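Local coordinates for protein NADPH-ferredoxin reductase FprA (Mycobacterium tuberculosis, PDB 1LQT) that catalyses electron transfer between NADPH and ferredoxin through a bound FAD, and may supply electrons to P450 systems, at residues K283-I287 and P314-V318; V356-R362 and D374-T378; K416-H422 and L451-L455. All blocks are in the same frame, centred on the assembly; numbering follows the deposited sequence.

Overall arrangement
The three contacts follow one another along the single chain. Contact 1 lies in the NADP-binding half, where the three-stranded antiparallel sheet meets the parallel sheet; the side chain of Ile287 is about 10 Å from the bound NADP derivative. Contact 2 sits across the centre of the chain, about 38 Å from contact 1 between centres, and touches both FAD and the NADP derivative through Trp359. Contact 3 packs the C-terminal helix 447-454 against the edge strand 418-419 of the FAD-domain sheet and the start of helix 420-434, with centres about 28 Å from contact 2 and 41 Å from contact 1; its Leu417 side chain stays about 11 Å from FAD. No two contacts touch.

Contact 1 (K283-I287 and P314-V318); sequences KVERI and PAQLV
Here the three-stranded antiparallel sheet of the NADP-binding half is joined to the parallel Rossmann-type sheet. The touching parts, 284-287 and 314-318, run 107° apart, so the two pair only briefly. Backbone: Arg286 and Pro314 form an antiparallel non-hydrogen-bonded pair, Arg286 CA to Pro314 CA 4.1 Å, with both side chains on the same face. Glu285 and Arg286 both oppose Lys279 on the other neighbouring strand, a classic beta bulge; Glu285 has phi/psi of -129/-25°. Hydrogen bonding: Ala315 N donates to Glu285 O at 3.0 Å and 166°, while Pro314 CA makes a CA-H...O contact of 3.5 Å to the same Glu285 O. Apolar packing: Val284 (chi1 t) points toward 314-318, its CG1 4.0 Å from Val318 CG2, which Ile287 CD1 also approaches, at 4.1 Å; Ile278 lies against both valines. Water: one molecule donates to Val284 O (2.8 Å) and Gln316 O (2.7 Å), another donates to Glu285 O (2.7 Å) and accepts from Gln316 NE2 (2.9 Å); Gln316 OE1 is hydrogen-bonded to Arg149 N. With one direct hydrogen bond, the junction relies largely on apolar contact and on two waters linking groups not bonded directly to each other.

Contact 2 (V356-R362 and D374-T378); sequences VVGWIKR and DAQDT. With FAD (flavin-adenine dinucleotide), chain H.
Lys361 lies extended, all four chi angles t, over Asp374 and reaches Thr378 one helical turn farther on. The contact belongs to the FAD-binding Rossmann-type domain: strand 354-356, at the edge of its sheet, runs through Val357 and Gly358 into the short helix 359-362, which packs against the long helix 370-391. Val357 CA and Ala375 CA are the nearest pair, 5.4 Å apart. Lys361 NZ forms a salt bridge with Asp374 OD1 at 2.6 Å and donates to Thr378 OG1 at 2.9 Å; that hydroxyl in turn donates to Val356 O at 2.9 Å. Asp374 (chi1 t) uses its other oxygen, OD2, to accept from Gly358 N at 2.8 Å and, weakly, from Arg362 NE at 3.3 Å, completing a salt-bridge network. The Arg362 guanidinium is also held by Asn371. Val357 (chi1 m) fills the apolar side, its CG1 3.4 Å from Thr378 CB and 4.2 Å from Ala375 CB, while Ser14 and Phe17 of helix 13-28 border this packing. Gly358, the N-cap residue, has phi/psi of 78/-158°; a CB there would clash with FAD O2P. Its carbonyl oxygen, Gly358 O, accepts from Lys361 N at 2.9 Å and Arg362 N at 3.0 Å. The helix thus starts beside the FAD pyrophosphate: one face of the Trp359 ring meets FAD C5', and Trp359 N donates to FAD O2P at 2.8 Å and 163°.

Contact 3 (K416-H422 and L451-L455); sequences KLVTSAH and LRIGL. With ACT (acetate ion), chain F.
At the margin of the FAD-binding domain, the C-terminal helix 447-454 packs on the edge strand of the domain's sheet and on the first turn of helix 420-434. Strand 418-419, weakly bonded, lies antiparallel to 76-80, with Val418 paired by backbone hydrogen bonding to Gly80; the chain then turns into helix 420-434. Thr419 is its N-cap: with chi1 p, its OG1 accepts a weak bond of 3.5 Å from His422 N. Next to it, Ser420 OG donates to acetate O at 2.8 Å, the ion probably coming from the crystallisation liquor. Against this turn packs the C-terminal part of helix 447-454, where Leu455 N bonds to Leu451 O at 3.0 Å. The backbones come nearest at His422 and Gly454, which has no side chain, 5.0 Å between CA atoms. Leu451 and Leu455, both with chi1 m and chi2 t, pack on Val418 and on the chain leading to it: Val418 CG2 is 3.9 Å from Leu451 CD2 and 4.4 Å from Leu455 CD2, and Leu455 CD2 lies 3.6 Å from both Lys416 O and Leu417 O. Lys416 O itself bonds to Asn81. The Lys416 side chain, extended beyond chi1, passes Leu451 (Lys416 CD to Leu451 CD1 4.3 Å) and its end leads away. His422 (chi1 m) places ND1 2.7 Å from Gly454 O, a weak hydrogen bond at 117°, and a water 2.9 Å from His422 ND1 donates to Ile453 O at 2.8 Å. Aliphatic packing therefore predominates, with one weak direct hydrogen bond and a water joining the imidazole to the carbonyls of Ile453 and Gly454.

Contact 1 (K283-I287 and P314-V318)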
loop_
_atom_site.group_PDB
_atom_site.type_symbol
_atom_site.label_atom_id
_atom_site.label_comp_id
_atom_site.label_asym_id
_atom_site.label_seq_id
_atom_site.Cartn_x
_atom_site.Cartn_y
_atom_site.Cartn_z
ATOM N N LYS A 283 -6.455 19.078 19.649
ATOM C CA LYS A 283 -6.387 18.680 18.243
ATOM C C LYS A 283 -5.231 19.436 17.632
ATOM O O LYS A 283 -4.722 20.384 18.213
ATOM C CB LYS A 283 -7.658 19.040 17.495
ATOM C CG LYS A 283 -7.929 20.549 17.481
ATOM C CD LYS A 283 -9.259 20.888 16.824
ATOM C CE LYS A 283 -9.515 22.395 16.767
ATOM N NZ LYS A 283 -10.710 22.709 15.886
ATOM N N VAL A 284 -4.821 19.017 16.449
ATOM C CA VAL A 284 -3.740 19.689 15.765
ATOM C C VAL A 284 -4.134 21.116 15.421
ATOM O O VAL A 284 -5.171 21.351 14.788
ATOM C CB VAL A 284 -3.379 18.942 14.479
ATOM C CG1 VAL A 284 -2.348 19.704 13.679
ATOM C CG2 VAL A 284 -2.876 17.550 14.771
ATOM N N GLU A 285 -3.244 22.048 15.796
ATOM C CA GLU A 285 -3.401 23.456 15.454
ATOM C C GLU A 285 -2.170 24.065 14.829
ATOM O O GLU A 285 -2.265 25.043 14.113
ATOM C CB GLU A 285 -3.807 24.270 16.674
ATOM C CG GLU A 285 -5.171 23.891 17.203
ATOM C CD GLU A 285 -5.590 24.740 18.376
ATOM O OE1 GLU A 285 -5.283 24.370 19.538
ATOM O OE2 GLU A 285 -6.205 25.789 18.120
ATOM N N ARG A 286 -0.996 23.519 15.102
ATOM C CA ARG A 286 0.254 24.051 14.546
ATOM C C ARG A 286 1.294 22.957 14.581
ATOM O O ARG A 286 1.169 21.978 15.317
ATOM C CB ARG A 286 0.704 25.330 15.188
ATOM C CG ARG A 286 0.856 25.332 16.630
ATOM C CD ARG A 286 0.584 26.741 17.340
ATOM N NE ARG A 286 0.306 26.415 18.726
ATOM C CZ ARG A 286 -0.874 26.245 19.253
ATOM N NH1 ARG A 286 -1.967 26.568 18.582
ATOM N NH2 ARG A 286 -0.957 25.835 20.517
ATOM N N ILE A 287 2.319 23.133 13.761
ATOM C CA ILE A 287 3.415 22.208 13.719
ATOM C C ILE A 287 4.714 22.971 13.803
ATOM O O ILE A 287 4.879 24.021 13.206
ATOM C CB ILE A 287 3.342 21.309 12.442
ATOM C CG1 ILE A 287 4.361 20.166 12.473
ATOM C CG2 ILE A 287 3.440 22.129 11.164
ATOM C CD1 ILE A 287 4.142 19.103 11.419
ATOM N N PRO A 314 0.826 27.250 11.314
ATOM C CA PRO A 314 -0.518 26.750 11.625
ATOM C C PRO A 314 -0.915 25.627 10.691
ATOM O O PRO A 314 -0.636 25.701 9.506
ATOM C CB PRO A 314 -1.419 27.964 11.409
ATOM C CG PRO A 314 -0.463 29.133 11.392
ATOM C CD PRO A 314 0.828 28.646 10.854
ATOM N N ALA A 315 -1.570 24.619 11.216
ATOM C CA ALA A 315 -2.064 23.516 10.410
ATOM C C ALA A 315 -3.136 22.814 11.174
ATOM O O ALA A 315 -3.056 22.736 12.388
ATOM C CB ALA A 315 -0.958 22.565 10.060
ATOM N N GLN A 316 -4.109 22.254 10.455
ATOM C CA GLN A 316 -5.223 21.580 11.128
ATOM C C GLN A 316 -5.301 20.088 10.802
ATOM O O GLN A 316 -6.119 19.382 11.369
ATOM C CB GLN A 316 -6.537 22.285 10.828
ATOM C CG GLN A 316 -6.514 23.751 11.184
ATOM C CD GLN A 316 -5.833 24.580 10.121
ATOM O OE1 GLN A 316 -5.976 24.294 8.940
ATOM N NE2 GLN A 316 -5.122 25.658 10.540
ATOM N N LEU A 317 -4.427 19.625 9.916
ATOM C CA LEU A 317 -4.302 18.212 9.549
ATOM C C LEU A 317 -2.841 17.962 9.275
ATOM O O LEU A 317 -2.222 18.718 8.532
ATOM C CB LEU A 317 -5.107 17.899 8.295
ATOM C CG LEU A 317 -4.998 16.466 7.768
ATOM C CD1 LEU A 317 -5.613 15.466 8.712
ATOM C CD2 LEU A 317 -5.620 16.383 6.378
ATOM N N VAL A 318 -2.290 16.903 9.859
ATOM C CA VAL A 318 -0.945 16.437 9.564
ATOM C C VAL A 318 -1.091 14.967 9.168
ATOM O O VAL A 318 -1.598 14.162 9.945
ATOM C CB VAL A 318 0.001 16.578 10.767
ATOM C CG1 VAL A 318 1.352 15.943 10.442
ATOM C CG2 VAL A 318 0.183 18.033 11.122
HETATM O O HOH W 1 -7.108 19.540 13.915
HETATM O O HOH W 2 -4.512 26.389 13.289
#

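Contact 2 (V356-R362 and D374-T378)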
loop_
_atom_site.group_PDB
_atom_site.type_symbol
_atom_site.label_atom_id
_atom_site.label_comp_id
_atom_site.label_asym_id
_atom_site.label_seq_id
_atom_site.Cartn_x
_atom_site.Cartn_y
_atom_site.Cartn_z
ATOM N N VAL A 356 7.562 -16.185 2.204
ATOM C CA VAL A 356 7.065 -14.827 2.082
ATOM C C VAL A 356 7.341 -14.290 0.690
ATOM O O VAL A 356 8.324 -14.643 0.056
ATOM C CB VAL A 356 7.691 -13.879 3.132
ATOM C CG1 VAL A 356 7.056 -14.090 4.485
ATOM C CG2 VAL A 356 9.207 -14.020 3.213
ATOM N N VAL A 357 6.457 -13.404 0.235
ATOM C CA VAL A 357 6.607 -12.637 -0.982
ATOM C C VAL A 357 6.104 -11.229 -0.712
ATOM O O VAL A 357 5.342 -10.995 0.212
ATOM C CB VAL A 357 5.832 -13.246 -2.191
ATOM C CG1 VAL A 357 6.430 -14.618 -2.559
ATOM C CG2 VAL A 357 4.364 -13.352 -1.866
ATOM N N GLY A 358 6.498 -10.307 -1.570
ATOM C CA GLY A 358 5.944 -8.967 -1.537
ATOM C C GLY A 358 6.537 -8.107 -0.449
ATOM O O GLY A 358 7.636 -8.334 0.054
ATOM N N TRP A 359 5.779 -7.087 -0.081
ATOM C CA TRP A 359 6.235 -6.125 0.910
ATOM C C TRP A 359 6.548 -6.708 2.282
ATOM O O TRP A 359 7.382 -6.152 2.970
ATOM C CB TRP A 359 5.224 -4.978 0.990
ATOM C CG TRP A 359 5.308 -4.045 -0.177
ATOM C CD1 TRP A 359 6.017 -4.211 -1.318
ATOM C CD2 TRP A 359 4.713 -2.756 -0.257
ATOM N NE1 TRP A 359 5.906 -3.098 -2.114
ATOM C CE2 TRP A 359 5.130 -2.179 -1.466
ATOM C CE3 TRP A 359 3.900 -2.004 0.602
ATOM C CZ2 TRP A 359 4.774 -0.898 -1.827
ATOM C CZ3 TRP A 359 3.563 -0.699 0.229
ATOM C CH2 TRP A 359 4.009 -0.179 -0.970
ATOM N N ILE A 360 5.907 -7.798 2.690
ATOM C CA ILE A 360 6.255 -8.378 3.960
ATOM C C ILE A 360 7.655 -9.028 3.929
ATOM O O ILE A 360 8.276 -9.194 4.968
ATOM C CB ILE A 360 5.168 -9.379 4.445
ATOM C CG1 ILE A 360 5.324 -9.641 5.962
ATOM C CG2 ILE A 360 5.199 -10.688 3.673
ATOM C CD1 ILE A 360 5.128 -8.431 6.886
ATOM N N LYS A 361 8.104 -9.409 2.744
ATOM C CA LYS A 361 9.440 -9.975 2.501
ATOM C C LYS A 361 10.500 -8.900 2.319
ATOM O O LYS A 361 11.581 -9.004 2.915
ATOM C CB LYS A 361 9.411 -10.860 1.239
ATOM C CG LYS A 361 10.783 -11.430 0.747
ATOM C CD LYS A 361 10.567 -12.158 -0.617
ATOM C CE LYS A 361 11.856 -12.684 -1.246
ATOM N NZ LYS A 361 11.575 -13.284 -2.597
ATOM N N ARG A 362 10.201 -7.925 1.459
ATOM C CA ARG A 362 11.173 -6.959 0.939
ATOM C C ARG A 362 11.114 -5.603 1.570
ATOM O O ARG A 362 11.988 -4.785 1.317
ATOM C CB ARG A 362 10.845 -6.687 -0.539
ATOM C CG ARG A 362 10.910 -7.822 -1.444
ATOM C CD ARG A 362 10.992 -7.391 -2.866
ATOM N NE ARG A 362 9.660 -6.960 -3.289
ATOM C CZ ARG A 362 9.362 -5.757 -3.764
ATOM N NH1 ARG A 362 10.313 -4.850 -3.922
ATOM N NH2 ARG A 362 8.110 -5.439 -4.081
ATOM N N ASP A 374 10.084 -11.088 -7.612
ATOM C CA ASP A 374 10.154 -11.429 -6.211
ATOM C C ASP A 374 9.389 -12.721 -5.929
ATOM O O ASP A 374 9.906 -13.653 -5.316
ATOM C CB ASP A 374 9.633 -10.249 -5.377
ATOM C CG ASP A 374 9.770 -10.484 -3.928
ATOM O OD1 ASP A 374 10.863 -10.967 -3.485
ATOM O OD2 ASP A 374 8.830 -10.181 -3.176
ATOM N N ALA A 375 8.156 -12.761 -6.377
ATOM C CA ALA A 375 7.335 -13.934 -6.161
ATOM C C ALA A 375 7.892 -15.153 -6.897
ATOM O O ALA A 375 7.875 -16.247 -6.367
ATOM C CB ALA A 375 5.896 -13.653 -6.573
ATOM N N GLN A 376 8.364 -14.944 -8.107
ATOM C CA GLN A 376 8.901 -16.043 -8.900
ATOM C C GLN A 376 10.088 -16.683 -8.189
ATOM O O GLN A 376 10.208 -17.892 -8.139
ATOM C CB GLN A 376 9.334 -15.536 -10.266
ATOM C CG GLN A 376 9.860 -16.632 -11.177
ATOM C CD GLN A 376 8.770 -17.607 -11.573
ATOM O OE1 GLN A 376 7.773 -17.194 -12.165
ATOM N NE2 GLN A 376 8.937 -18.891 -11.256
ATOM N N ASP A 377 10.945 -15.830 -7.631
ATOM C CA ASP A 377 12.106 -16.304 -6.903
ATOM C C ASP A 377 11.713 -17.135 -5.702
ATOM O O ASP A 377 12.273 -18.226 -5.478
ATOM C CB ASP A 377 12.989 -15.125 -6.496
ATOM C CG ASP A 377 13.722 -14.515 -7.675
ATOM O OD1 ASP A 377 13.841 -15.158 -8.735
ATOM O OD2 ASP A 377 14.201 -13.382 -7.614
ATOM N N THR A 378 10.768 -16.630 -4.923
ATOM C CA THR A 378 10.283 -17.391 -3.786
ATOM C C THR A 378 9.701 -18.754 -4.242
ATOM O O THR A 378 9.964 -19.799 -3.618
ATOM C CB THR A 378 9.205 -16.612 -3.009
ATOM O OG1 THR A 378 9.769 -15.506 -2.301
ATOM C CG2 THR A 378 8.636 -17.484 -1.957
HETATM P PA FAD H . -0.677 -5.828 -0.632
HETATM O O1A FAD H . -0.740 -4.930 0.537
HETATM O O2A FAD H . -1.082 -5.334 -1.971
HETATM O O5B FAD H . -1.575 -7.119 -0.336
HETATM C C5B FAD H . -1.548 -7.727 0.961
HETATM C C4B FAD H . -2.859 -8.489 1.108
HETATM O O4B FAD H . -2.727 -9.331 2.251
HETATM C C3B FAD H . -4.079 -7.593 1.350
HETATM O O3B FAD H . -5.166 -7.934 0.520
HETATM C C2B FAD H . -4.365 -7.811 2.813
HETATM O O2B FAD H . -5.692 -7.568 3.222
HETATM C C1B FAD H . -3.926 -9.268 2.998
HETATM N N9A FAD H . -3.626 -9.647 4.372
HETATM C C8A FAD H . -2.832 -8.957 5.248
HETATM N N7A FAD H . -2.738 -9.569 6.422
HETATM C C5A FAD H . -3.541 -10.687 6.303
HETATM C C6A FAD H . -3.849 -11.703 7.211
HETATM N N6A FAD H . -3.344 -11.786 8.431
HETATM N N1A FAD H . -4.680 -12.688 6.770
HETATM C C2A FAD H . -5.159 -12.646 5.497
HETATM N N3A FAD H . -4.899 -11.707 4.578
HETATM C C4A FAD H . -4.084 -10.748 5.030
HETATM N N1 FAD H . 2.138 0.624 -7.370
HETATM C C2 FAD H . 1.995 0.919 -8.693
HETATM O O2 FAD H . 2.531 0.241 -9.550
HETATM N N3 FAD H . 1.247 2.028 -9.053
HETATM C C4 FAD H . 0.563 2.808 -8.167
HETATM O O4 FAD H . -0.129 3.774 -8.561
HETATM C C4X FAD H . 0.671 2.467 -6.814
HETATM N N5 FAD H . -0.006 3.189 -5.857
HETATM C C5X FAD H . 0.142 2.869 -4.532
HETATM C C6 FAD H . -0.509 3.603 -3.571
HETATM C C7 FAD H . -0.333 3.368 -2.219
HETATM C C7M FAD H . -1.081 4.186 -1.203
HETATM C C8 FAD H . 0.513 2.321 -1.834
HETATM C C8M FAD H . 0.762 2.034 -0.379
HETATM C C9 FAD H . 1.163 1.551 -2.796
HETATM C C9A FAD H . 0.990 1.809 -4.149
HETATM N N10 FAD H . 1.651 1.063 -5.131
HETATM C C10 FAD H . 1.476 1.372 -6.457
HETATM C "C1'" FAD H . 2.514 -0.103 -4.785
HETATM C "C2'" FAD H . 1.701 -1.395 -4.710
HETATM O "O2'" FAD H . 0.539 -1.139 -3.963
HETATM C "C3'" FAD H . 2.540 -2.496 -4.034
HETATM O "O3'" FAD H . 3.706 -2.785 -4.800
HETATM C "C4'" FAD H . 1.855 -3.856 -3.909
HETATM O "O4'" FAD H . 0.455 -3.717 -3.682
HETATM C "C5'" FAD H . 2.488 -4.672 -2.781
HETATM O "O5'" FAD H . 1.916 -5.981 -2.902
HETATM P P FAD H . 1.811 -7.030 -1.716
HETATM O O1P FAD H . 1.180 -8.213 -2.342
HETATM O O2P FAD H . 3.103 -7.229 -0.992
HETATM O O3P FAD H . 0.846 -6.380 -0.637
#

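Contact 3 (K416-H422 and L451-L455)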
loop_
_atom_site.group_PDB
_atom_site.type_symbol
_atom_site.label_atom_id
_atom_site.label_comp_id
_atom_site.label_asym_id
_atom_site.label_seq_id
_atom_site.Cartn_x
_atom_site.Cartn_y
_atom_site.Cartn_z
ATOM N N LYS A 416 -18.593 -17.104 7.723
ATOM C CA LYS A 416 -18.873 -15.965 6.869
ATOM C C LYS A 416 -17.761 -15.742 5.856
ATOM O O LYS A 416 -17.519 -14.621 5.430
ATOM C CB LYS A 416 -19.095 -14.729 7.721
ATOM C CG LYS A 416 -20.295 -14.854 8.674
ATOM C CD LYS A 416 -20.620 -13.561 9.357
ATOM C CE LYS A 416 -21.712 -13.736 10.398
ATOM N NZ LYS A 416 -21.810 -12.475 11.208
ATOM N N LEU A 417 -17.095 -16.799 5.429
ATOM C CA LEU A 417 -16.073 -16.647 4.393
ATOM C C LEU A 417 -16.756 -16.301 3.072
ATOM O O LEU A 417 -17.925 -16.580 2.843
ATOM C CB LEU A 417 -15.128 -17.842 4.321
ATOM C CG LEU A 417 -15.728 -19.178 3.880
ATOM C CD1 LEU A 417 -15.987 -19.260 2.379
ATOM C CD2 LEU A 417 -14.801 -20.297 4.353
ATOM N N VAL A 418 -15.978 -15.667 2.213
ATOM C CA VAL A 418 -16.409 -15.167 0.922
ATOM C C VAL A 418 -15.701 -15.923 -0.188
ATOM O O VAL A 418 -14.508 -15.783 -0.372
ATOM C CB VAL A 418 -16.150 -13.646 0.831
ATOM C CG1 VAL A 418 -16.539 -13.126 -0.549
ATOM C CG2 VAL A 418 -16.933 -12.941 1.904
ATOM N N THR A 419 -16.425 -16.751 -0.942
ATOM C CA THR A 419 -15.806 -17.500 -2.031
ATOM C C THR A 419 -15.656 -16.585 -3.236
ATOM O O THR A 419 -16.169 -15.477 -3.257
ATOM C CB THR A 419 -16.664 -18.664 -2.455
ATOM O OG1 THR A 419 -17.925 -18.120 -2.824
ATOM C CG2 THR A 419 -16.876 -19.675 -1.334
ATOM N N SER A 420 -14.987 -17.081 -4.259
ATOM C CA SER A 420 -14.834 -16.322 -5.486
ATOM C C SER A 420 -16.174 -15.905 -6.058
ATOM O O SER A 420 -16.353 -14.788 -6.468
ATOM C CB SER A 420 -14.123 -17.155 -6.535
ATOM O OG SER A 420 -12.809 -17.337 -6.200
ATOM N N ALA A 421 -17.117 -16.837 -6.114
ATOM C CA ALA A 421 -18.409 -16.516 -6.680
ATOM C C ALA A 421 -19.104 -15.398 -5.920
ATOM O O ALA A 421 -19.779 -14.569 -6.521
ATOM C CB ALA A 421 -19.296 -17.771 -6.708
ATOM N N HIS A 422 -18.937 -15.348 -4.612
ATOM C CA HIS A 422 -19.537 -14.288 -3.826
ATOM C C HIS A 422 -18.791 -12.971 -3.902
ATOM O O HIS A 422 -19.413 -11.913 -3.879
ATOM C CB HIS A 422 -19.774 -14.774 -2.442
ATOM C CG HIS A 422 -20.850 -15.812 -2.436
ATOM N ND1 HIS A 422 -22.174 -15.522 -2.243
ATOM C CD2 HIS A 422 -20.822 -17.096 -2.862
ATOM C CE1 HIS A 422 -22.888 -16.633 -2.335
ATOM N NE2 HIS A 422 -22.097 -17.594 -2.752
ATOM N N LEU A 451 -20.519 -7.854 3.591
ATOM C CA LEU A 451 -21.087 -9.160 3.868
ATOM C C LEU A 451 -22.576 -9.244 3.585
ATOM O O LEU A 451 -23.083 -10.308 3.223
ATOM C CB LEU A 451 -20.785 -9.573 5.303
ATOM C CG LEU A 451 -19.309 -9.773 5.626
ATOM C CD1 LEU A 451 -19.197 -10.273 7.068
ATOM C CD2 LEU A 451 -18.593 -10.730 4.705
ATOM N N ARG A 452 -23.289 -8.131 3.695
ATOM C CA ARG A 452 -24.711 -8.114 3.337
ATOM C C ARG A 452 -24.866 -8.566 1.898
ATOM O O ARG A 452 -25.791 -9.295 1.560
ATOM C CB ARG A 452 -25.276 -6.706 3.536
ATOM C CG ARG A 452 -26.729 -6.478 3.154
ATOM C CD ARG A 452 -27.113 -5.042 3.381
ATOM N NE ARG A 452 -28.510 -4.786 3.153
ATOM C CZ ARG A 452 -29.022 -3.575 3.147
ATOM N NH1 ARG A 452 -28.240 -2.530 3.327
ATOM N NH2 ARG A 452 -30.317 -3.398 2.927
ATOM N N ILE A 453 -23.945 -8.130 1.044
ATOM C CA ILE A 453 -24.021 -8.429 -0.371
ATOM C C ILE A 453 -23.305 -9.728 -0.711
ATOM O O ILE A 453 -23.773 -10.502 -1.515
ATOM C CB ILE A 453 -23.464 -7.227 -1.197
ATOM C CG1 ILE A 453 -24.251 -5.958 -0.914
ATOM C CG2 ILE A 453 -23.419 -7.580 -2.687
ATOM C CD1 ILE A 453 -25.759 -6.077 -0.978
ATOM N N GLY A 454 -22.176 -9.990 -0.072
ATOM C CA GLY A 454 -21.325 -11.109 -0.405
ATOM C C GLY A 454 -21.804 -12.445 0.111
ATOM O O GLY A 454 -21.610 -13.461 -0.541
ATOM N N LEU A 455 -22.537 -12.489 1.188
ATOM C CA LEU A 455 -22.932 -13.778 1.736
ATOM C C LEU A 455 -24.297 -14.149 1.259
ATOM O O LEU A 455 -24.681 -15.348 1.405
ATOM C CB LEU A 455 -23.007 -13.685 3.234
ATOM C CG LEU A 455 -21.717 -13.337 3.956
ATOM C CD1 LEU A 455 -21.977 -13.232 5.430
ATOM C CD2 LEU A 455 -20.667 -14.371 3.709
HETATM C C ACT F . -11.158 -14.081 -7.414
HETATM O O ACT F . -11.990 -15.005 -7.429
HETATM O OXT ACT F . -11.122 -13.403 -8.453
HETATM C CH3 ACT F . -10.250 -13.785 -6.249
HETATM O O HOH W 3 -23.737 -13.091 -2.526
#